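Local coordinates for lipoprotein (Shewanella oneidensis, PDB 3LHN), which is a putative NlpE-family lipoprotein, probably anchored in the cell envelope, with a possible role in envelope sensing, at the interface of chains A and B and the interface of chains A and C. Residues are numbered along the deposited sequence; one frame, centred on the assembly and turned at random. Chains: chain A/B/C, Lipoprotein.

Four patches join copies of one lipoprotein in a deposited assembly of four chains. Contacts 1, 2 and 4 belong to the two-fold interface of chains A and B, and contact 3 to that of chains A and C. Contacts 1 and 2 share B:Pro38, and their C-alpha centres lie about 10 Å apart. Contact 4 is about 17 Å from contact 1 and about 22 Å from contact 2. Contact 3 stands about 23 to 24 Å from the others and uses strand 69-79. Chain A thus meets two partners through different surfaces. This tetramer may not be the form found in the cell.

Contact 1: the interface of chains A and B. Residues chain A 38, 115, 118; chain B 38, 115, 118.
The loop leading into the short 3-10 helix 116-119 meets its symmetry mate here, in an apolar patch of the two-fold interface. A:Leu115 and B:Leu115 reach toward each other tip to tip. Their CD2 methyls touch at 3.6 Å. The other branches also meet, with A:Leu115 CD1 at 3.9 Å from B:Leu115 CD1. In A:Leu115 a chi1 of -63° sets CG beside the backbone N, and with chi2 of -178° both methyls face the partner. The histidines flank the leucine pair. A:His118 points its ring tip at the opposite leucine, and its CE1 lies 4.1 Å from B:Leu115 CD2. The twin contact joins B:His118 CE1 and A:Leu115 CD2. A:Leu115 CD2 also sits above one face of the A:His118 ring within its own chain, offset toward the rim. This methyl therefore packs against its own histidine and against B:Leu115 CD2 and B:His118 CE1. The prolines close another side of the patch. B:Pro38 crosses A:Leu115 obliquely, with CB 4.2 Å from A:Leu115 CD1. No nitrogen or oxygen comes within bonding reach across the patch, so the contact rests on packing. In each chain Pro38 directly follows strand 31-37, while the 3-10 helix runs on into strand 120-123.

Contact 2: the interface of chains A and B. Residues chain A 39-41; chain B 38, 103-106, 111, 119.
The loop of A:Cys39, A:Ala40 and A:Ser41, between strands 31-37 and 44-51, lies against chain B at the end of strand 100-103, the loop after it, the 3-10 helix 116-119 and the loop after strand 31-37. A:Cys39 opens a CxxC sequence, and a disulfide with Cys42 has been seen in this protein. The phenol OH of B:Tyr119 donates a hydrogen bond of 2.6 Å to the backbone O of A:Cys39. It arrives in the carbonyl plane, with a C=O...donor angle of 160°. The carbonyl oxygens of A:Cys39 and A:Ala40 both lie at the edge of the tyrosine ring. B:Pro38 CD and B:Ile111 CD1 lie over opposite faces, each toward the rim, which should hold the ring in its setting. The selenomethionine B:Met103 bends at its last torsion (chi3 77°) and brings CE to 3.6 Å from A:Ser41 CB. B:Ile111 CD1 packs 3.8 Å from A:Ser41 CA. Waters fill in the polar links. One joins A:Cys39 N to the tyrosine OH, and another joins the carbonyls of A:Ala40 and B:Pro38. A further water meets both O and OG of A:Ser41. On chain B the same water bonds B:Thr106 through N at 2.8 Å and through the hydroxyl OG1 at 2.9 Å.

Contact 3: the interface of chains A and C. Residues chain A 71-75, 89-90; chain C 69-71.
Backbone hydrogen bonds pair A:Ala74 with C:Ile70, where the 69-79 strands of the two chains run antiparallel. A:Ala74 N donates to C:Ile70 O at 2.9 Å. In return C:Ile70 N donates to A:Ala74 O, also at 2.9 Å. A beta bridge also pairs A:Val73 with C:Phe71, and the contact continues a sheet from one chain into the next. Apolar packing centres on that second pair. The two side chains lie side by side and point the same way. A:Val73 places CG2 over one face of the C:Phe71 ring, toward the rim and 3.7 Å from its centroid, in a CH-pi contact. The other branch, CG1, stands anti to the backbone N (chi1 -176°) and meets ring atom CE1 at 3.6 Å. The methylene CB of A:Asp90 packs at the ring tip, 3.8 Å from C:Phe71 CZ. The two Phe71 rings approach at their CD2 atoms, 4.2 Å apart. At the start of the chain C strand, the CB atoms of A:Ser89 and C:Ser69 pack together. Water adds a further backbone link beside the paired strands. It lies 3.1 Å from A:Lys72 O and 3.0 Å from C:Ile70 O.

Contact 4: the interface of chains A and B. Residues chain A 105, 107, 109; chain B 65-67.
Little of this loop-to-loop contact is apolar. Its centre is a stack of the A:Glu107 and B:Asp67 carboxylates beside the alkyl stem of B:Lys66. A:Glu107 CD lies 3.7 Å from B:Asp67 CG, and the two planes are 11° apart. The stacked like charges might raise the pKa of one acid, while a backbone N-H on A:Glu107 OE2 would work the other way; protonation is not seen. The amide of A:Asn109 crosses the B:Lys66 chain at about a right angle. Its ND2 rests 3.6 Å from the methylene CD of B:Lys66. The polar rim begins at the glutamate tip. A:Glu107 runs extended beyond CG (chi2 -170°) and carries OE2 to the backbone of chain B. B:Asp67 N donates to this oxygen at 2.9 Å, on the syn side and 22° out of the carboxylate plane. Further out, A:Asp105 holds its own loop together. Its OD1 accepts from A:Asn109 N at 3.0 Å, from above the carboxylate plane. The other oxygen, OD2, turns to a water that ties the two loops together. That water also reaches A:Glu107 OE2, at a longer range. A:Asn109 ND2 meets it at 2.8 Å, and B:Lys66 N meets it from chain B at 2.9 Å.

Contact 1: the interface of chains A and B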
# COMPACT_ATOMS: atom_id res chain seq x y z
N PRO A 38 -6.89 -2.62 -12.82
CA PRO A 38 -7.84 -2.74 -11.74
C PRO A 38 -7.45 -1.94 -10.53
O PRO A 38 -6.27 -1.80 -10.24
CB PRO A 38 -7.80 -4.27 -11.41
CG PRO A 38 -7.35 -4.88 -12.70
CD PRO A 38 -6.32 -3.93 -13.19
N LEU A 115 -9.21 -11.39 -14.21
CA LEU A 115 -8.84 -10.06 -14.68
C LEU A 115 -7.45 -10.02 -15.30
O LEU A 115 -6.91 -8.94 -15.46
CB LEU A 115 -8.92 -9.08 -13.49
CG LEU A 115 -10.32 -8.90 -12.89
CD1 LEU A 115 -10.29 -7.89 -11.77
CD2 LEU A 115 -11.40 -8.48 -13.92
N HIS A 118 -6.40 -7.41 -17.86
CA HIS A 118 -6.47 -6.04 -17.41
C HIS A 118 -5.14 -5.44 -16.91
O HIS A 118 -5.07 -4.24 -16.63
CB HIS A 118 -7.51 -5.94 -16.27
CG HIS A 118 -8.93 -6.18 -16.69
ND1 HIS A 118 -9.92 -5.23 -16.58
CD2 HIS A 118 -9.52 -7.28 -17.20
CE1 HIS A 118 -11.06 -5.75 -16.98
NE2 HIS A 118 -10.85 -6.99 -17.37
N PRO B 38 -11.12 -7.15 -6.58
CA PRO B 38 -9.97 -6.82 -7.43
C PRO B 38 -8.76 -6.43 -6.62
O PRO B 38 -8.87 -5.76 -5.60
CB PRO B 38 -10.47 -5.63 -8.26
CG PRO B 38 -11.96 -5.83 -8.31
CD PRO B 38 -12.29 -6.33 -6.90
N LEU B 115 -16.26 -3.15 -13.59
CA LEU B 115 -16.01 -4.14 -12.54
C LEU B 115 -16.84 -3.89 -11.28
O LEU B 115 -16.57 -4.45 -10.24
CB LEU B 115 -14.52 -4.18 -12.18
CG LEU B 115 -13.56 -4.49 -13.34
CD1 LEU B 115 -12.12 -4.55 -12.78
CD2 LEU B 115 -13.89 -5.82 -14.06
N HIS B 118 -17.73 -6.69 -8.90
CA HIS B 118 -16.65 -7.40 -8.22
C HIS B 118 -16.41 -6.90 -6.81
O HIS B 118 -15.59 -7.48 -6.12
CB HIS B 118 -15.36 -7.24 -9.01
CG HIS B 118 -15.37 -7.97 -10.31
ND1 HIS B 118 -14.50 -9.00 -10.57
CD2 HIS B 118 -16.12 -7.81 -11.43
CE1 HIS B 118 -14.73 -9.47 -11.79
NE2 HIS B 118 -15.71 -8.78 -12.33

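Contact 2: the interface of chains A and B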
# COMPACT_ATOMS: atom_id res chain seq x y z
N CYS A 39 -8.46 -1.45 -9.81
CA CYS A 39 -8.24 -0.58 -8.66
C CYS A 39 -8.78 -1.25 -7.42
O CYS A 39 -9.89 -1.75 -7.45
CB CYS A 39 -8.96 0.72 -8.91
SG CYS A 39 -8.69 2.00 -7.66
N ALA A 40 -8.02 -1.30 -6.33
CA ALA A 40 -8.52 -1.97 -5.12
C ALA A 40 -9.82 -1.39 -4.60
O ALA A 40 -10.68 -2.12 -4.08
CB ALA A 40 -7.48 -1.92 -4.02
N SER A 41 -10.01 -0.07 -4.73
CA SER A 41 -11.25 0.52 -4.19
C SER A 41 -11.75 1.68 -5.01
O SER A 41 -12.23 2.68 -4.48
CB SER A 41 -11.07 0.95 -2.73
OG SER A 41 -10.11 1.97 -2.67
N PRO B 38 -11.12 -7.15 -6.58
CA PRO B 38 -9.97 -6.82 -7.43
C PRO B 38 -8.76 -6.43 -6.62
O PRO B 38 -8.87 -5.76 -5.60
CB PRO B 38 -10.47 -5.63 -8.26
CG PRO B 38 -11.96 -5.83 -8.31
CD PRO B 38 -12.29 -6.33 -6.90
N MSE B 103 -18.38 -3.10 -1.08
CA MSE B 103 -17.27 -2.25 -0.68
C MSE B 103 -17.29 -0.95 -1.50
O MSE B 103 -17.44 -0.98 -2.72
CB MSE B 103 -15.92 -2.92 -0.82
CG MSE B 103 -14.88 -2.25 0.07
SE MSE B 103 -13.11 -2.98 -0.03
CE MSE B 103 -12.85 -2.07 -1.75
N LEU B 104 -17.14 0.16 -0.80
CA LEU B 104 -17.18 1.51 -1.35
C LEU B 104 -15.79 2.11 -1.53
O LEU B 104 -14.80 1.53 -1.06
CB LEU B 104 -18.00 2.43 -0.44
CG LEU B 104 -19.39 1.91 -0.08
CD1 LEU B 104 -19.94 2.68 1.15
CD2 LEU B 104 -20.35 1.98 -1.29
N ASP B 105 -15.72 3.27 -2.18
CA ASP B 105 -14.43 3.96 -2.31
C ASP B 105 -14.06 4.63 -0.97
O ASP B 105 -14.83 4.52 0.00
CB ASP B 105 -14.42 4.87 -3.54
CG ASP B 105 -15.14 6.18 -3.37
OD1 ASP B 105 -15.57 6.51 -2.23
OD2 ASP B 105 -15.23 6.91 -4.37
N THR B 106 -12.84 5.19 -0.95
CA THR B 106 -12.24 5.77 0.24
C THR B 106 -13.13 6.74 0.98
O THR B 106 -13.00 6.92 2.20
CB THR B 106 -11.00 6.57 -0.15
OG1 THR B 106 -9.94 5.68 -0.47
CG2 THR B 106 -10.60 7.54 1.01
N ILE B 111 -18.61 2.31 -6.15
CA ILE B 111 -17.61 2.08 -7.17
C ILE B 111 -18.33 1.74 -8.46
O ILE B 111 -19.13 0.79 -8.50
CB ILE B 111 -16.62 1.00 -6.72
CG1 ILE B 111 -15.88 1.48 -5.46
CG2 ILE B 111 -15.62 0.67 -7.86
CD1 ILE B 111 -15.05 0.36 -4.77
N TYR B 119 -17.08 -5.84 -6.38
CA TYR B 119 -16.87 -5.24 -5.07
C TYR B 119 -17.93 -5.75 -4.06
O TYR B 119 -17.97 -5.31 -2.90
CB TYR B 119 -16.82 -3.70 -5.17
CG TYR B 119 -15.63 -3.31 -5.97
CD1 TYR B 119 -14.36 -3.18 -5.39
CD2 TYR B 119 -15.75 -3.12 -7.32
CE1 TYR B 119 -13.27 -2.85 -6.15
CE2 TYR B 119 -14.65 -2.81 -8.12
CZ TYR B 119 -13.40 -2.69 -7.53
OH TYR B 119 -12.28 -2.40 -8.34
O HOH W 1 -10.15 -4.62 -3.38
O HOH W 2 -11.12 -1.74 -10.83
O HOH W 3 -10.99 4.81 -3.02

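Contact 3: the interface of chains A and C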
# COMPACT_ATOMS: atom_id res chain seq x y z
N PHE A 71 -2.34 10.79 -9.72
CA PHE A 71 -0.99 10.60 -9.21
C PHE A 71 0.00 10.73 -10.31
O PHE A 71 -0.24 10.23 -11.44
CB PHE A 71 -0.79 9.17 -8.71
CG PHE A 71 -1.30 8.89 -7.40
CD1 PHE A 71 -2.64 9.03 -7.11
CD2 PHE A 71 -0.44 8.40 -6.41
CE1 PHE A 71 -3.14 8.74 -5.85
CE2 PHE A 71 -0.94 8.09 -5.14
CZ PHE A 71 -2.29 8.26 -4.87
N LYS A 72 1.12 11.36 -10.05
CA LYS A 72 2.20 11.45 -11.02
C LYS A 72 3.48 11.10 -10.29
O LYS A 72 3.76 11.77 -9.31
CB LYS A 72 2.31 12.82 -11.60
CG LYS A 72 1.13 13.25 -12.36
CD LYS A 72 1.38 14.55 -12.97
CE LYS A 72 0.09 15.23 -13.41
NZ LYS A 72 0.37 16.45 -14.24
N VAL A 73 4.24 10.11 -10.78
CA VAL A 73 5.43 9.57 -10.11
C VAL A 73 6.58 9.65 -11.09
O VAL A 73 6.42 9.28 -12.26
CB VAL A 73 5.25 8.12 -9.68
CG1 VAL A 73 6.46 7.60 -8.88
CG2 VAL A 73 3.93 7.97 -8.87
N ALA A 74 7.74 10.10 -10.65
CA ALA A 74 8.92 10.10 -11.47
C ALA A 74 10.01 9.43 -10.66
O ALA A 74 10.20 9.69 -9.46
CB ALA A 74 9.33 11.49 -11.83
N GLY A 75 10.81 8.63 -11.33
CA GLY A 75 11.89 7.93 -10.66
C GLY A 75 12.72 7.11 -11.60
O GLY A 75 12.72 7.36 -12.80
N SER A 89 10.52 2.40 -8.89
CA SER A 89 10.85 2.88 -7.55
C SER A 89 9.69 2.74 -6.55
O SER A 89 9.95 2.78 -5.33
CB SER A 89 11.30 4.34 -7.66
OG SER A 89 10.21 5.12 -8.14
N ASP A 90 8.42 2.63 -6.99
CA ASP A 90 7.29 2.40 -6.13
C ASP A 90 7.06 0.93 -5.84
O ASP A 90 6.08 0.56 -5.16
CB ASP A 90 5.96 3.02 -6.68
CG ASP A 90 5.42 2.34 -7.93
OD1 ASP A 90 6.10 1.48 -8.50
OD2 ASP A 90 4.27 2.69 -8.33
N SER C 69 12.59 9.16 -5.57
CA SER C 69 11.47 9.31 -6.47
C SER C 69 10.59 10.41 -5.96
O SER C 69 10.67 10.77 -4.78
CB SER C 69 10.67 8.05 -6.54
OG SER C 69 10.31 7.58 -5.28
N ILE C 70 9.74 10.92 -6.84
CA ILE C 70 8.85 12.00 -6.50
C ILE C 70 7.44 11.68 -6.90
O ILE C 70 7.15 11.34 -8.05
CB ILE C 70 9.28 13.29 -7.19
CG1 ILE C 70 10.74 13.64 -6.77
CG2 ILE C 70 8.26 14.42 -6.89
CD1 ILE C 70 11.27 15.00 -7.33
N PHE C 71 6.52 11.78 -5.93
CA PHE C 71 5.10 11.57 -6.17
C PHE C 71 4.37 12.87 -6.06
O PHE C 71 4.67 13.69 -5.15
CB PHE C 71 4.47 10.72 -5.08
CG PHE C 71 4.67 9.29 -5.22
CD1 PHE C 71 5.94 8.74 -5.22
CD2 PHE C 71 3.56 8.44 -5.28
CE1 PHE C 71 6.13 7.38 -5.33
CE2 PHE C 71 3.75 7.06 -5.38
CZ PHE C 71 5.03 6.53 -5.40
O HOH W 4 6.26 13.42 -9.99

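Contact 4: the interface of chains A and B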
# COMPACT_ATOMS: atom_id res chain seq x y z
N ASP A 105 2.75 -9.55 -10.32
CA ASP A 105 2.50 -9.46 -8.87
C ASP A 105 3.81 -9.21 -8.10
O ASP A 105 4.86 -9.06 -8.70
CB ASP A 105 1.67 -10.67 -8.38
CG ASP A 105 2.40 -11.96 -8.37
OD1 ASP A 105 3.64 -12.04 -8.45
OD2 ASP A 105 1.68 -12.97 -8.13
N GLU A 107 5.61 -11.03 -6.42
CA GLU A 107 6.60 -12.10 -6.61
C GLU A 107 7.27 -12.05 -7.96
O GLU A 107 8.20 -12.82 -8.21
CB GLU A 107 5.93 -13.46 -6.50
CG GLU A 107 5.05 -13.65 -5.32
CD GLU A 107 4.62 -15.10 -5.16
OE1 GLU A 107 5.53 -15.97 -5.15
OE2 GLU A 107 3.41 -15.37 -5.04
N ASN A 109 5.50 -12.66 -10.72
CA ASN A 109 4.82 -13.66 -11.54
C ASN A 109 3.68 -13.03 -12.33
O ASN A 109 3.11 -12.03 -11.93
CB ASN A 109 4.21 -14.76 -10.66
CG ASN A 109 5.25 -15.56 -9.92
OD1 ASN A 109 6.41 -15.66 -10.34
ND2 ASN A 109 4.85 -16.10 -8.79
N GLY B 65 -2.07 -15.77 -5.33
CA GLY B 65 -0.82 -15.90 -6.09
C GLY B 65 -0.16 -17.22 -5.71
O GLY B 65 -0.74 -18.02 -4.97
N LYS B 66 1.10 -17.41 -6.11
CA LYS B 66 1.76 -18.68 -5.81
C LYS B 66 2.12 -18.85 -4.33
O LYS B 66 2.06 -19.98 -3.82
CB LYS B 66 2.98 -18.86 -6.71
CG LYS B 66 2.59 -19.03 -8.18
CD LYS B 66 3.77 -19.50 -9.07
CE LYS B 66 3.37 -19.66 -10.54
NZ LYS B 66 4.53 -19.97 -11.46
N ASP B 67 2.46 -17.75 -3.62
CA ASP B 67 2.82 -17.80 -2.16
C ASP B 67 1.68 -17.65 -1.10
O ASP B 67 1.89 -17.89 0.11
CB ASP B 67 3.91 -16.73 -1.83
CG ASP B 67 3.34 -15.31 -1.70
OD1 ASP B 67 2.10 -15.23 -1.72
OD2 ASP B 67 4.15 -14.32 -1.62
O HOH W 5 2.15 -15.54 -8.08